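PDB 5OET: glutathione synthetase-like effector 30 (Gpa-GSS30-apo) from Globodera pallida, which acts as an effector of this plant-parasitic nematode and belongs to the family of ATP-dependent ligases that make glutathione from gamma-glutamylcysteine and glycine. Local coordinates for residues Leu114-Ser119 with Gly483-Gly488; Pro159-Cys164 with Tyr341-Ser346. All blocks are in the same frame, centred on the assembly; numbering follows the deposited sequence.

Contact 1 (Leu114-Ser119 with Gly483-Gly488)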
ATOM      1  N   LEU A 114      11.702   6.109  33.312  1.00 45.39           N
ATOM      2  CA  LEU A 114      10.984   6.863  34.361  1.00 45.42           C
ATOM      3  C   LEU A 114       9.525   6.412  34.528  1.00 44.10           C
ATOM      4  O   LEU A 114       9.065   6.217  35.631  1.00 44.33           O
ATOM      5  CB  LEU A 114      11.025   8.355  34.053  1.00 46.22           C
ATOM      6  CG  LEU A 114      10.118   9.268  34.870  1.00 48.24           C
ATOM      7  CD1 LEU A 114      10.474   9.188  36.339  1.00 50.46           C
ATOM      8  CD2 LEU A 114      10.214  10.701  34.389  1.00 49.17           C
ATOM      9  N   TYR A 115       8.791   6.289  33.430  1.00 43.09           N
ATOM     10  CA  TYR A 115       7.394   5.900  33.495  1.00 42.80           C
ATOM     11  C   TYR A 115       7.228   4.417  33.830  1.00 43.25           C
ATOM     12  O   TYR A 115       6.259   4.040  34.487  1.00 44.49           O
ATOM     13  CB  TYR A 115       6.675   6.249  32.188  1.00 42.31           C
ATOM     14  CG  TYR A 115       6.381   7.710  32.083  1.00 42.33           C
ATOM     15  CD1 TYR A 115       5.270   8.252  32.689  1.00 42.39           C
ATOM     16  CD2 TYR A 115       7.234   8.555  31.399  1.00 42.85           C
ATOM     17  CE1 TYR A 115       5.009   9.607  32.612  1.00 43.11           C
ATOM     18  CE2 TYR A 115       6.992   9.914  31.312  1.00 43.49           C
ATOM     19  CZ  TYR A 115       5.879  10.434  31.917  1.00 43.26           C
ATOM     20  OH  TYR A 115       5.665  11.779  31.812  1.00 43.65           O
ATOM     21  N   PHE A 116       8.170   3.581  33.398  1.00 43.17           N
ATOM     22  CA  PHE A 116       8.164   2.176  33.774  1.00 43.18           C
ATOM     23  C   PHE A 116       8.299   2.001  35.277  1.00 43.82           C
ATOM     24  O   PHE A 116       7.529   1.289  35.876  1.00 44.45           O
ATOM     25  CB  PHE A 116       9.277   1.413  33.053  1.00 43.50           C
ATOM     26  CG  PHE A 116       9.379  -0.023  33.468  1.00 43.95           C
ATOM     27  CD1 PHE A 116       8.297  -0.863  33.305  1.00 43.82           C
ATOM     28  CD2 PHE A 116      10.538  -0.526  34.049  1.00 44.79           C
ATOM     29  CE1 PHE A 116       8.363  -2.187  33.709  1.00 44.23           C
ATOM     30  CE2 PHE A 116      10.622  -1.846  34.431  1.00 45.44           C
ATOM     31  CZ  PHE A 116       9.530  -2.679  34.267  1.00 44.87           C
ATOM     32  N   ARG A 117       9.274   2.673  35.869  1.00 46.05           N
ATOM     33  CA  ARG A 117       9.563   2.590  37.309  1.00 47.85           C
ATOM     34  C   ARG A 117       8.501   3.238  38.185  1.00 47.83           C
ATOM     35  O   ARG A 117       8.200   2.744  39.267  1.00 48.85           O
ATOM     36  CB  ARG A 117      10.919   3.210  37.600  1.00 49.04           C
ATOM     37  CG  ARG A 117      12.064   2.392  37.042  1.00 50.36           C
ATOM     38  CD  ARG A 117      13.407   3.108  37.172  1.00 52.48           C
ATOM     39  NE  ARG A 117      14.448   2.435  36.402  1.00 53.99           N
ATOM     40  CZ  ARG A 117      15.729   2.807  36.339  1.00 56.54           C
ATOM     41  NH1 ARG A 117      16.173   3.870  37.007  1.00 57.68           N
ATOM     42  NH2 ARG A 117      16.584   2.103  35.592  1.00 57.32           N
ATOM     43  N   ALA A 118       7.940   4.344  37.723  1.00 48.23           N
ATOM     44  CA  ALA A 118       6.751   4.918  38.352  1.00 49.96           C
ATOM     45  C   ALA A 118       5.554   3.970  38.315  1.00 50.36           C
ATOM     46  O   ALA A 118       4.776   3.927  39.252  1.00 51.97           O
ATOM     47  CB  ALA A 118       6.382   6.215  37.676  1.00 50.00           C
ATOM     48  N   SER A 119       5.412   3.229  37.221  1.00 51.22           N
ATOM     49  CA  SER A 119       4.348   2.230  37.064  1.00 51.96           C
ATOM     50  C   SER A 119       4.514   0.981  37.934  1.00 53.58           C
ATOM     51  O   SER A 119       3.529   0.327  38.263  1.00 55.42           O
ATOM     52  CB  SER A 119       4.210   1.840  35.592  1.00 50.47           C
ATOM     53  OG  SER A 119       3.903   2.988  34.819  1.00 49.19           O
ATOM     54  N   GLY A 483       9.783  -5.449  30.257  1.00 48.19           N
ATOM     55  CA  GLY A 483      10.254  -5.352  31.630  1.00 50.92           C
ATOM     56  C   GLY A 483       9.396  -6.121  32.593  1.00 52.25           C
ATOM     57  O   GLY A 483       8.239  -6.420  32.289  1.00 51.12           O
ATOM     58  N   ASN A 484       9.981  -6.436  33.752  1.00 53.74           N
ATOM     59  CA  ASN A 484       9.322  -7.203  34.799  1.00 54.21           C
ATOM     60  C   ASN A 484       8.938  -6.237  35.896  1.00 56.46           C
ATOM     61  O   ASN A 484       9.800  -5.621  36.488  1.00 60.87           O
ATOM     62  CB  ASN A 484      10.266  -8.275  35.338  1.00 53.62           C
ATOM     63  CG  ASN A 484       9.657  -9.078  36.470  1.00 53.07           C
ATOM     64  OD1 ASN A 484       9.201  -8.528  37.476  1.00 52.38           O
ATOM     65  ND2 ASN A 484       9.667 -10.384  36.319  1.00 52.40           N
ATOM     66  N   MET A 485       7.659  -6.149  36.211  1.00 57.58           N
ATOM     67  CA  MET A 485       7.175  -5.142  37.143  1.00 59.81           C
ATOM     68  C   MET A 485       7.285  -5.482  38.615  1.00 61.70           C
ATOM     69  O   MET A 485       6.978  -4.634  39.454  1.00 61.83           O
ATOM     70  CB  MET A 485       5.731  -4.832  36.832  1.00 61.43           C
ATOM     71  CG  MET A 485       5.558  -4.356  35.418  1.00 62.61           C
ATOM     72  SD  MET A 485       3.943  -3.628  35.307  1.00 67.44           S
ATOM     73  CE  MET A 485       2.925  -5.108  35.348  1.00 66.87           C
ATOM     74  N   GLU A 486       7.694  -6.709  38.936  1.00 64.30           N
ATOM     75  CA  GLU A 486       7.871  -7.126  40.334  1.00 67.94           C
ATOM     76  C   GLU A 486       9.277  -6.833  40.806  1.00 67.74           C
ATOM     77  O   GLU A 486       9.473  -6.444  41.945  1.00 67.72           O
ATOM     78  CB  GLU A 486       7.531  -8.616  40.529  1.00 70.88           C
ATOM     79  CG  GLU A 486       6.179  -8.849  41.197  1.00 73.88           C
ATOM     80  CD  GLU A 486       5.576 -10.195  40.839  1.00 77.57           C
ATOM     81  OE1 GLU A 486       6.294 -11.215  40.955  1.00 80.89           O
ATOM     82  OE2 GLU A 486       4.393 -10.222  40.422  1.00 78.83           O
ATOM     83  N   THR A 487      10.246  -7.042  39.921  1.00 68.53           N
ATOM     84  CA  THR A 487      11.647  -6.679  40.157  1.00 69.07           C
ATOM     85  C   THR A 487      11.984  -5.250  39.678  1.00 67.20           C
ATOM     86  O   THR A 487      12.834  -4.596  40.266  1.00 68.81           O
ATOM     87  CB  THR A 487      12.584  -7.700  39.473  1.00 69.50           C
ATOM     88  OG1 THR A 487      12.399  -7.673  38.049  1.00 67.96           O
ATOM     89  CG2 THR A 487      12.278  -9.100  39.970  1.00 70.21           C
ATOM     90  N   GLY A 488      11.314  -4.769  38.632  1.00 64.36           N
ATOM     91  CA  GLY A 488      11.662  -3.492  37.987  1.00 64.11           C
ATOM     92  C   GLY A 488      12.862  -3.579  37.044  1.00 63.65           C
ATOM     93  O   GLY A 488      13.408  -2.554  36.649  1.00 63.07           O
TER

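Contact 2 (Pro159-Cys164 with Tyr341-Ser346)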
ATOM      1  N   PRO A 159       4.017 -10.817  35.707  1.00 54.11           N
ATOM      2  CA  PRO A 159       5.001  -9.749  36.005  1.00 54.68           C
ATOM      3  C   PRO A 159       5.573  -9.028  34.791  1.00 53.69           C
ATOM      4  O   PRO A 159       5.941  -7.864  34.896  1.00 54.24           O
ATOM      5  CB  PRO A 159       6.143 -10.502  36.710  1.00 55.39           C
ATOM      6  CG  PRO A 159       5.509 -11.720  37.253  1.00 56.06           C
ATOM      7  CD  PRO A 159       4.465 -12.110  36.250  1.00 54.93           C
ATOM      8  N   VAL A 160       5.676  -9.731  33.665  1.00 53.86           N
ATOM      9  CA  VAL A 160       6.275  -9.183  32.446  1.00 52.96           C
ATOM     10  C   VAL A 160       5.260  -8.327  31.698  1.00 51.22           C
ATOM     11  O   VAL A 160       4.206  -8.808  31.283  1.00 50.10           O
ATOM     12  CB  VAL A 160       6.844 -10.287  31.520  1.00 52.86           C
ATOM     13  CG1 VAL A 160       7.317  -9.703  30.194  1.00 52.12           C
ATOM     14  CG2 VAL A 160       7.984 -11.015  32.215  1.00 54.06           C
ATOM     15  N   ALA A 161       5.619  -7.060  31.537  1.00 50.85           N
ATOM     16  CA  ALA A 161       4.849  -6.083  30.784  1.00 50.27           C
ATOM     17  C   ALA A 161       5.640  -5.709  29.558  1.00 48.69           C
ATOM     18  O   ALA A 161       6.860  -5.699  29.581  1.00 48.85           O
ATOM     19  CB  ALA A 161       4.581  -4.842  31.637  1.00 50.17           C
ATOM     20  N   MET A 162       4.913  -5.422  28.493  1.00 49.66           N
ATOM     21  CA  MET A 162       5.444  -4.827  27.271  1.00 49.40           C
ATOM     22  C   MET A 162       4.986  -3.391  27.291  1.00 49.15           C
ATOM     23  O   MET A 162       3.815  -3.127  27.497  1.00 48.97           O
ATOM     24  CB  MET A 162       4.869  -5.524  26.057  1.00 49.13           C
ATOM     25  CG  MET A 162       5.177  -4.846  24.745  1.00 49.16           C
ATOM     26  SD  MET A 162       4.711  -5.954  23.419  1.00 48.51           S
ATOM     27  CE  MET A 162       4.595  -4.766  22.085  1.00 49.09           C
ATOM     28  N   PHE A 163       5.904  -2.460  27.077  1.00 49.94           N
ATOM     29  CA  PHE A 163       5.619  -1.057  27.326  1.00 49.80           C
ATOM     30  C   PHE A 163       6.167  -0.226  26.180  1.00 50.22           C
ATOM     31  O   PHE A 163       7.379  -0.104  26.036  1.00 51.50           O
ATOM     32  CB  PHE A 163       6.218  -0.683  28.679  1.00 49.95           C
ATOM     33  CG  PHE A 163       6.246   0.781  28.956  1.00 49.45           C
ATOM     34  CD1 PHE A 163       5.155   1.593  28.653  1.00 49.30           C
ATOM     35  CD2 PHE A 163       7.371   1.355  29.546  1.00 49.90           C
ATOM     36  CE1 PHE A 163       5.196   2.955  28.914  1.00 49.89           C
ATOM     37  CE2 PHE A 163       7.423   2.710  29.815  1.00 49.73           C
ATOM     38  CZ  PHE A 163       6.340   3.514  29.501  1.00 50.59           C
ATOM     39  N   CYS A 164       5.262   0.286  25.347  1.00 50.23           N
ATOM     40  CA  CYS A 164       5.603   1.097  24.180  1.00 51.47           C
ATOM     41  C   CYS A 164       5.068   2.510  24.434  1.00 49.29           C
ATOM     42  O   CYS A 164       3.943   2.684  24.906  1.00 47.15           O
ATOM     43  CB  CYS A 164       5.005   0.516  22.879  1.00 54.44           C
ATOM     44  SG  CYS A 164       5.798  -0.979  22.162  1.00 60.37           S
ATOM     45  N   TYR A 341      -2.984  -2.132  32.680  1.00 54.04           N
ATOM     46  CA  TYR A 341      -3.789  -0.950  32.997  1.00 56.46           C
ATOM     47  C   TYR A 341      -3.120   0.059  33.919  1.00 55.60           C
ATOM     48  O   TYR A 341      -3.343   1.254  33.763  1.00 57.18           O
ATOM     49  CB  TYR A 341      -5.184  -1.328  33.529  1.00 60.96           C
ATOM     50  CG  TYR A 341      -6.245  -1.134  32.491  1.00 65.06           C
ATOM     51  CD1 TYR A 341      -6.716   0.138  32.206  1.00 67.95           C
ATOM     52  CD2 TYR A 341      -6.752  -2.213  31.752  1.00 68.64           C
ATOM     53  CE1 TYR A 341      -7.678   0.343  31.225  1.00 70.48           C
ATOM     54  CE2 TYR A 341      -7.728  -2.024  30.776  1.00 71.47           C
ATOM     55  CZ  TYR A 341      -8.184  -0.735  30.518  1.00 71.82           C
ATOM     56  OH  TYR A 341      -9.146  -0.495  29.562  1.00 77.25           O
ATOM     57  N   ILE A 342      -2.281  -0.413  34.845  1.00 54.82           N
ATOM     58  CA  ILE A 342      -1.507   0.467  35.749  1.00 53.87           C
ATOM     59  C   ILE A 342      -0.797   1.618  35.027  1.00 53.11           C
ATOM     60  O   ILE A 342      -0.647   2.710  35.590  1.00 54.26           O
ATOM     61  CB  ILE A 342      -0.498  -0.341  36.612  1.00 53.95           C
ATOM     62  CG1 ILE A 342       0.163   0.529  37.677  1.00 55.42           C
ATOM     63  CG2 ILE A 342       0.597  -0.977  35.767  1.00 53.52           C
ATOM     64  CD1 ILE A 342      -0.797   1.105  38.682  1.00 56.94           C
ATOM     65  N   PHE A 343      -0.393   1.383  33.775  1.00 50.60           N
ATOM     66  CA  PHE A 343       0.317   2.396  32.995  1.00 48.87           C
ATOM     67  C   PHE A 343      -0.573   3.550  32.585  1.00 48.93           C
ATOM     68  O   PHE A 343      -0.071   4.663  32.402  1.00 50.70           O
ATOM     69  CB  PHE A 343       0.974   1.780  31.768  1.00 46.47           C
ATOM     70  CG  PHE A 343       2.231   1.042  32.078  1.00 45.13           C
ATOM     71  CD1 PHE A 343       2.186  -0.175  32.707  1.00 45.47           C
ATOM     72  CD2 PHE A 343       3.450   1.573  31.761  1.00 44.47           C
ATOM     73  CE1 PHE A 343       3.341  -0.871  32.998  1.00 45.33           C
ATOM     74  CE2 PHE A 343       4.608   0.886  32.043  1.00 44.94           C
ATOM     75  CZ  PHE A 343       4.557  -0.338  32.671  1.00 45.20           C
ATOM     76  N   ALA A 344      -1.875   3.302  32.451  1.00 47.77           N
ATOM     77  CA  ALA A 344      -2.832   4.381  32.210  1.00 48.96           C
ATOM     78  C   ALA A 344      -2.859   5.401  33.353  1.00 50.06           C
ATOM     79  O   ALA A 344      -3.062   6.590  33.102  1.00 51.77           O
ATOM     80  CB  ALA A 344      -4.228   3.824  31.987  1.00 49.87           C
ATOM     81  N   LEU A 345      -2.665   4.932  34.587  1.00 49.56           N
ATOM     82  CA  LEU A 345      -2.551   5.810  35.753  1.00 50.17           C
ATOM     83  C   LEU A 345      -1.230   6.631  35.738  1.00 49.49           C
ATOM     84  O   LEU A 345      -1.212   7.807  36.104  1.00 48.90           O
ATOM     85  CB  LEU A 345      -2.680   4.979  37.044  1.00 50.89           C
ATOM     86  CG  LEU A 345      -2.876   5.711  38.371  1.00 52.16           C
ATOM     87  CD1 LEU A 345      -4.121   6.576  38.364  1.00 52.69           C
ATOM     88  CD2 LEU A 345      -2.948   4.709  39.511  1.00 53.15           C
ATOM     89  N   SER A 346      -0.136   6.025  35.290  1.00 48.23           N
ATOM     90  CA  SER A 346       1.145   6.741  35.218  1.00 47.68           C
ATOM     91  C   SER A 346       1.283   7.662  33.999  1.00 45.90           C
ATOM     92  O   SER A 346       2.312   8.315  33.848  1.00 46.00           O
ATOM     93  CB  SER A 346       2.328   5.754  35.265  1.00 47.86           C
ATOM     94  OG  SER A 346       2.595   5.178  33.999  1.00 48.73           O
TER

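Contact 1 (Leu114-Ser119 with Gly483-Gly488)
Phe116 carries almost the whole of this contact, and its ring meets mostly backbone. A chi1 of 176° extends the phenyl group away from its own main-chain N, so that it is held out from the last turns of helix 98-119 and its far end enters the bend formed by Gly483-Gly488. Phe116 CZ lies 3.8 Å from CA of Gly483. Two carbonyl oxygens sit at the ring edge, close to its plane: Asn484 O is 3.7 Å from Phe116 CZ, and Gly488 O is 3.6 Å from Phe116 CE2. Such an approach is consistent with a weakly favourable meeting of partly negative oxygens and the C-H rim. Met485 supplies the side-chain partner. Its chi1 (-58°) places CG beside the backbone N, where it comes within 3.9 Å of Phe116 CE1, obliquely to the ring.

The receiving element is the turn of a beta hairpin, joining strand 469-484 to the antiparallel strand 490-504. Met485, Glu486 and Thr487 adopt helical backbone angles, after which Gly488 has positive phi and gives its N to Asn484 O. The side chain of Asn484 starts away from the helix and braces the turn from within: OD1 accepts from Glu486 N at 2.8 Å, an Asx turn, and from Thr487 N at 3.0 Å, the latter donor standing above the amide carbonyl plane. On the helix, Ser119 OG bonds back to Tyr115 O at 2.6 Å, and Ser119 N reaches that oxygen from the opposite face of its plane. Beyond the hairpin turn, Phe116 also touches Phe163 of strand 160-173 and Phe343 of helix 342-345.

Contact 2 (Pro159-Cys164 with Tyr341-Ser346)
Ala161 is the first residue along strand 160-173 to meet a short, weakly bonded helical turn, about 342-345. Its methyl group points toward that turn and approaches the ring of Phe343 obliquely; Ala161 CB lies 4.4 Å from Phe343 CE1. At Met162 the side chain points away from the helical turn, so the next inward-facing residue is Phe163, which provides the larger part of the strand's surface. Its chi1 (169°) carries the ring out toward the helical turn, and chi2 (43°) sets the rotation that offers one face to Phe343. CE2 of Phe343 stands over the centre of the Phe163 ring, 3.4 Å above its plane, and lies 3.5 Å from Phe163 CG; the adjacent Phe343 CD2 is 3.6 Å from Phe163 CE1. The two rings meet obliquely, with their planes at 44° and their centroids 4.6 Å apart. The chemistry is wholly apolar, and all three touching residues are buried.

Phe343 projects toward the strand with its CG beside the backbone N and anti to the carbonyl carbon, reaching both Ala161 and Phe163 from one position. Ser119 of helix 98-119 and Met485 also touch it. At the end of the segment, Cys164 forms a disulfide with Cys480 of the neighbouring strand 469-484, a covalent link between two antiparallel strands of the sheet. One aromatic residue of a helical turn thus packs on a strand of a mixed sheet, in a chain that belongs by sequence to the eukaryotic glutathione synthase family of the ATP-grasp superfamily.

How the contacts relate
Contacts 1 and 2 illustrate how one sheet presents different chemistry at a turn and along a strand. Contact 2 is buried and purely apolar, side chain on side chain; contact 1, partly buried, sets an aromatic ring largely against backbone at a hairpin turn. Strands 160-173 and 469-484 are neighbours in the same sheet, and Met485 N probably bonds to Pro159 O at 2.8 Å, tying the two contacts where strand 160-173 begins and strand 469-484 ends. On the helical side, Ser119 OG and Ser346 OG are 2.7 Å apart in a probable hydrogen bond. Along the chain, contact 2 is nested within the loop that contact 1 closes, and their centres lie about 8 Å apart.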